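Local coordinates for methionyl-tRNA formyltransferase (Clostridium thermocellum, PDB 1ZGH), which probably transfers a formyl group from 10-formyltetrahydrofolate to the amino group of methionine carried on the initiator tRNA, at residues I43-K48 / R162-I167; L150-Y153 / E158-M161. All blocks are in the same frame, centred on the assembly; numbering follows the deposited sequence.

Contact 1: residues I43-K48 / R162-I167; sequences IKNAQK and RASKII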
loop_
_atom_site.group_PDB
_atom_site.type_symbol
_atom_site.label_atom_id
_atom_site.label_comp_id
_atom_site.label_asym_id
_atom_site.label_seq_id
_atom_site.Cartn_x
_atom_site.Cartn_y
_atom_site.Cartn_z
ATOM N N ILE A 43 9.460 -3.002 6.198
ATOM C CA ILE A 43 10.298 -2.909 7.388
ATOM C C ILE A 43 11.770 -3.178 7.059
ATOM O O ILE A 43 12.669 -2.483 7.547
ATOM C CB ILE A 43 9.789 -3.869 8.484
ATOM C CG1 ILE A 43 8.379 -3.453 8.931
ATOM C CG2 ILE A 43 10.768 -3.882 9.684
ATOM C CD1 ILE A 43 7.688 -4.519 9.803
ATOM N N LYS A 44 12.011 -4.224 6.275
ATOM C CA LYS A 44 13.348 -4.545 5.806
ATOM C C LYS A 44 13.925 -3.341 5.064
ATOM O O LYS A 44 15.058 -2.988 5.286
ATOM C CB LYS A 44 13.352 -5.790 4.895
ATOM C CG LYS A 44 14.703 -6.037 4.122
ATOM C CD LYS A 44 14.662 -7.249 3.127
ATOM C CE LYS A 44 13.603 -7.149 1.996
ATOM N NZ LYS A 44 13.797 -6.058 0.973
ATOM N N ASN A 45 13.140 -2.751 4.164
ATOM C CA ASN A 45 13.602 -1.650 3.318
ATOM C C ASN A 45 13.868 -0.379 4.141
ATOM O O ASN A 45 14.784 0.394 3.830
ATOM C CB ASN A 45 12.587 -1.367 2.183
ATOM C CG ASN A 45 12.650 -2.400 1.041
ATOM O OD1 ASN A 45 13.633 -3.117 0.899
ATOM N ND2 ASN A 45 11.602 -2.458 0.223
ATOM N N ALA A 46 13.096 -0.205 5.207
ATOM C CA ALA A 46 13.271 0.904 6.128
ATOM C C ALA A 46 14.538 0.740 6.943
ATOM O O ALA A 46 15.271 1.718 7.130
ATOM C CB ALA A 46 12.048 1.045 7.046
ATOM N N GLN A 47 14.801 -0.477 7.429
ATOM C CA GLN A 47 16.057 -0.764 8.182
ATOM C C GLN A 47 17.292 -0.536 7.300
ATOM O O GLN A 47 18.283 0.052 7.732
ATOM C CB GLN A 47 16.057 -2.193 8.727
ATOM C CG GLN A 47 15.001 -2.424 9.819
ATOM C CD GLN A 47 14.802 -3.885 10.177
ATOM O OE1 GLN A 47 15.101 -4.784 9.386
ATOM N NE2 GLN A 47 14.264 -4.130 11.366
ATOM N N LYS A 48 17.196 -0.982 6.046
ATOM C CA LYS A 48 18.253 -0.767 5.056
ATOM C C LYS A 48 18.468 0.727 4.807
ATOM O O LYS A 48 19.615 1.211 4.801
ATOM C CB LYS A 48 17.879 -1.484 3.758
ATOM C CG LYS A 48 18.912 -1.424 2.692
ATOM N N ARG A 162 7.510 -4.320 -5.401
ATOM C CA ARG A 162 7.897 -3.460 -6.517
ATOM C C ARG A 162 7.642 -1.972 -6.165
ATOM O O ARG A 162 8.505 -1.117 -6.385
ATOM C CB ARG A 162 7.089 -3.892 -7.758
ATOM C CG ARG A 162 7.392 -3.169 -9.058
ATOM C CD ARG A 162 6.455 -3.712 -10.200
ATOM N NE ARG A 162 6.508 -5.170 -10.333
ATOM C CZ ARG A 162 5.491 -5.976 -10.597
ATOM N NH1 ARG A 162 4.289 -5.484 -10.845
ATOM N NH2 ARG A 162 5.691 -7.300 -10.655
ATOM N N ALA A 163 6.490 -1.692 -5.564
ATOM C CA ALA A 163 6.137 -0.341 -5.137
ATOM C C ALA A 163 7.079 0.156 -4.042
ATOM O O ALA A 163 7.557 1.303 -4.082
ATOM C CB ALA A 163 4.723 -0.329 -4.645
ATOM N N SER A 164 7.340 -0.720 -3.071
ATOM C CA SER A 164 8.201 -0.409 -1.927
ATOM C C SER A 164 9.590 -0.009 -2.410
ATOM O O SER A 164 10.177 0.979 -1.921
ATOM C CB SER A 164 8.267 -1.597 -0.962
ATOM O OG SER A 164 8.924 -1.240 0.245
ATOM N N LYS A 165 10.111 -0.761 -3.385
ATOM C CA LYS A 165 11.401 -0.452 -3.968
ATOM C C LYS A 165 11.412 0.944 -4.637
ATOM O O LYS A 165 12.363 1.689 -4.478
ATOM C CB LYS A 165 11.854 -1.564 -4.908
ATOM C CG LYS A 165 13.204 -1.381 -5.544
ATOM C CD LYS A 165 13.754 -2.715 -6.176
ATOM C CE LYS A 165 14.871 -2.482 -7.151
ATOM N NZ LYS A 165 15.622 -3.761 -7.484
ATOM N N ILE A 166 10.347 1.301 -5.349
ATOM C CA ILE A 166 10.217 2.644 -5.933
ATOM C C ILE A 166 10.163 3.722 -4.843
ATOM O O ILE A 166 10.795 4.777 -4.969
ATOM C CB ILE A 166 8.967 2.725 -6.875
ATOM C CG1 ILE A 166 9.218 1.839 -8.106
ATOM C CG2 ILE A 166 8.658 4.199 -7.279
ATOM C CD1 ILE A 166 7.991 1.578 -9.048
ATOM N N ILE A 167 9.428 3.452 -3.770
ATOM C CA ILE A 167 9.236 4.406 -2.718
ATOM C C ILE A 167 10.572 4.679 -1.994
ATOM O O ILE A 167 10.975 5.849 -1.759
ATOM C CB ILE A 167 8.155 3.939 -1.734
ATOM C CG1 ILE A 167 6.779 4.102 -2.389
ATOM C CG2 ILE A 167 8.191 4.758 -0.427
ATOM C CD1 ILE A 167 5.628 3.393 -1.627
#
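Asn-45 and Ser-164 join two helices of the Rossmann-like formyltransferase domain, helix 40-52 and helix 156-178. Between 43-48 and 162-167 the CA atoms are nearest at this pair, Asn-45 CA to Ser-164 CA 7.6 Å. The Asn-45 side chain spans most of that gap. Its CB points at the other helix but stays 4.1 Å from Ser-164 OG, at the limit of contact. CG, anti to the carbonyl carbon (chi1 -76°), carries the amide outward. There the two branches part. OD1 points to the flank, where the Lys-44 side chain curls round to donate a hydrogen bond from NZ; the ammonium sits well above the carbonyl plane, 43° out of it, and so does not use a lone pair. ND2 reaches across. It donates to Ser-164 OG, with the serine oxygen almost in the amide plane and a fairly straight N-H...O angle of 157°. Asn-45 ND2 also lies 3.6 Å from Ser-164 CB.

With both ends of the amide engaged, its flip is settled and its rotation restrained. Ser-164 OG is also hydrogen-bonded to Asn-42 OD1, about one turn before Asn-45, so helix 40-52 grips this buried hydroxyl through two asparagines. The two segments bury only 81 Å² between them; just beyond, Phe-168 of helix 156-178 packs on Asn-45 and Ala-46. The single direct polar link between 43-48 and 162-167 is Asn-45 ND2 to Ser-164 OG, 2.9 Å long.

Contact 2: residues L150-Y153 / E158-M161; sequences LDLY and EIFM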
loop_
_atom_site.group_PDB
_atom_site.type_symbol
_atom_site.label_atom_id
_atom_site.label_comp_id
_atom_site.label_asym_id
_atom_site.label_seq_id
_atom_site.Cartn_x
_atom_site.Cartn_y
_atom_site.Cartn_z
ATOM N N LEU A 150 3.949 2.700 -11.833
ATOM C CA LEU A 150 3.964 1.370 -11.227
ATOM C C LEU A 150 3.166 0.385 -12.075
ATOM O O LEU A 150 1.983 0.608 -12.362
ATOM C CB LEU A 150 3.370 1.401 -9.807
ATOM C CG LEU A 150 3.250 0.041 -9.096
ATOM C CD1 LEU A 150 4.599 -0.624 -8.733
ATOM C CD2 LEU A 150 2.369 0.157 -7.902
ATOM N N ASP A 151 3.812 -0.713 -12.452
ATOM C CA ASP A 151 3.149 -1.809 -13.146
ATOM C C ASP A 151 2.421 -2.748 -12.169
ATOM O O ASP A 151 2.897 -3.002 -11.059
ATOM C CB ASP A 151 4.192 -2.601 -13.944
ATOM C CG ASP A 151 4.819 -1.775 -15.094
ATOM O OD1 ASP A 151 4.092 -1.008 -15.778
ATOM O OD2 ASP A 151 6.039 -1.944 -15.336
ATOM N N LEU A 152 1.278 -3.290 -12.603
ATOM C CA LEU A 152 0.419 -4.104 -11.746
ATOM C C LEU A 152 0.281 -5.590 -12.190
ATOM O O LEU A 152 -0.732 -6.242 -11.923
ATOM C CB LEU A 152 -0.977 -3.450 -11.653
ATOM C CG LEU A 152 -1.015 -2.043 -11.031
ATOM C CD1 LEU A 152 -2.457 -1.546 -11.027
ATOM C CD2 LEU A 152 -0.475 -2.038 -9.627
ATOM N N TYR A 153 1.307 -6.127 -12.843
ATOM C CA TYR A 153 1.359 -7.550 -13.102
ATOM C C TYR A 153 1.899 -8.311 -11.871
ATOM O O TYR A 153 2.691 -7.738 -11.082
ATOM C CB TYR A 153 2.258 -7.850 -14.289
ATOM C CG TYR A 153 1.741 -7.476 -15.637
ATOM C CD1 TYR A 153 1.039 -8.402 -16.436
ATOM C CD2 TYR A 153 1.985 -6.209 -16.161
ATOM C CE1 TYR A 153 0.574 -8.039 -17.724
ATOM C CE2 TYR A 153 1.532 -5.873 -17.441
ATOM C CZ TYR A 153 0.821 -6.784 -18.196
ATOM O OH TYR A 153 0.421 -6.396 -19.441
ATOM N N GLU A 158 4.264 -9.362 -4.845
ATOM C CA GLU A 158 5.214 -8.916 -5.869
ATOM C C GLU A 158 5.021 -7.430 -6.212
ATOM O O GLU A 158 5.972 -6.654 -6.313
ATOM C CB GLU A 158 5.091 -9.799 -7.140
ATOM C CG GLU A 158 5.771 -11.159 -7.008
ATOM C CD GLU A 158 5.338 -12.179 -8.079
ATOM O OE1 GLU A 158 4.418 -11.863 -8.845
ATOM O OE2 GLU A 158 5.907 -13.283 -8.127
ATOM N N ILE A 159 3.766 -7.017 -6.301
ATOM C CA ILE A 159 3.441 -5.637 -6.658
ATOM C C ILE A 159 3.786 -4.698 -5.492
ATOM O O ILE A 159 4.354 -3.644 -5.704
ATOM C CB ILE A 159 1.920 -5.510 -7.028
ATOM C CG1 ILE A 159 1.636 -6.265 -8.349
ATOM C CG2 ILE A 159 1.499 -4.022 -7.110
ATOM C CD1 ILE A 159 0.155 -6.572 -8.552
ATOM N N PHE A 160 3.443 -5.092 -4.275
ATOM C CA PHE A 160 3.781 -4.277 -3.089
ATOM C C PHE A 160 5.293 -4.160 -2.901
ATOM O O PHE A 160 5.801 -3.086 -2.544
ATOM C CB PHE A 160 3.094 -4.801 -1.818
ATOM C CG PHE A 160 1.628 -4.590 -1.775
ATOM C CD1 PHE A 160 1.058 -3.369 -2.126
ATOM C CD2 PHE A 160 0.797 -5.586 -1.281
ATOM C CE1 PHE A 160 -0.298 -3.186 -2.039
ATOM C CE2 PHE A 160 -0.547 -5.390 -1.200
ATOM C CZ PHE A 160 -1.091 -4.177 -1.559
HETATM N N MSE A 161 6.035 -5.231 -3.171
HETATM C CA MSE A 161 7.499 -5.139 -3.100
HETATM C C MSE A 161 8.093 -4.255 -4.214
HETATM O O MSE A 161 9.055 -3.543 -4.003
HETATM C CB MSE A 161 8.153 -6.537 -3.098
HETATM C CG MSE A 161 7.755 -7.340 -1.866
HETATM SE SE MSE A 161 8.687 -9.081 -1.852
HETATM C CE MSE A 161 8.044 -9.818 -3.280
#
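Ile-159 faces the chain from Leu-150 to Tyr-153 and meets it with every branch of its side chain. This is a tight strand-to-helix connection: edge strand 144-151 of the mixed six-stranded sheet ends, the chain turns, and helix 156-178 doubles back along it, bringing the CA atoms of Leu-152 and Ile-159 to 6.1 Å.

The side chains of Leu-152 and Ile-159 cross at about a right angle. Leu-152 starts away from the helix at CB, yet its CD2 methyl returns to touch Ile-159 CG2 at 3.8 Å. That methyl branch of Ile-159 stands anti to the backbone N and also faces Leu-150 CD2, a looser contact at 4.3 Å. The other branch, CG1 and CD1, is anti to the carbonyl carbon (chi1 -68°) and runs alongside the backbone after the strand. Ile-159 CG1 lies 3.3 Å from Tyr-153 O, and Ile-159 CD1 is 3.5 Å from Leu-152 O. The isoleucine is thus shared between leucine methyls on one branch and peptide carbonyls on the other, while the Tyr-153 side chain leaves in another direction.

Leu-117 of helix 116-122 touches both Leu-152 and Ile-159, extending the apolar cluster. At the start of helix 156-178, Glu-158 OE1 accepts a hydrogen bond from Thr-155 N.

Between 150-153 and 158-161 the chemistry is all van der Waals packing, and the Ile-159 side chain, with only carbon and hydrogen, cannot hydrogen-bond the carbonyls it approaches. Arginines bond them instead: Leu-152 O is hydrogen-bonded to Arg-216 NH1, Tyr-153 O to Arg-162 NH1. The turn therefore combines an apolar filling with arginine bonds to its backbone oxygens.

How the contacts relate
Both contacts use helix 156-178, and their centres lie 13 Å apart. Along the chain the order is 43-48, 150-153, 158-161, 162-167: contact 2 closes a short turn, whereas contact 1 brings together segments 114 residues apart. Arg-162, in the helical segment of contact 1 but not touching 43-48, reaches the turn of contact 2: its NH1 has a second probable acceptor in Asp-151 O (2.9 Å), while its CG packs on Leu-150 CD1. The helix is thus fastened near its start to edge strand 144-151 and, five residues after Ile-159, at Ser-164, to helix 40-52. Together they join helix 40-52, near the start of the modelled chain, to that strand through helix 156-178.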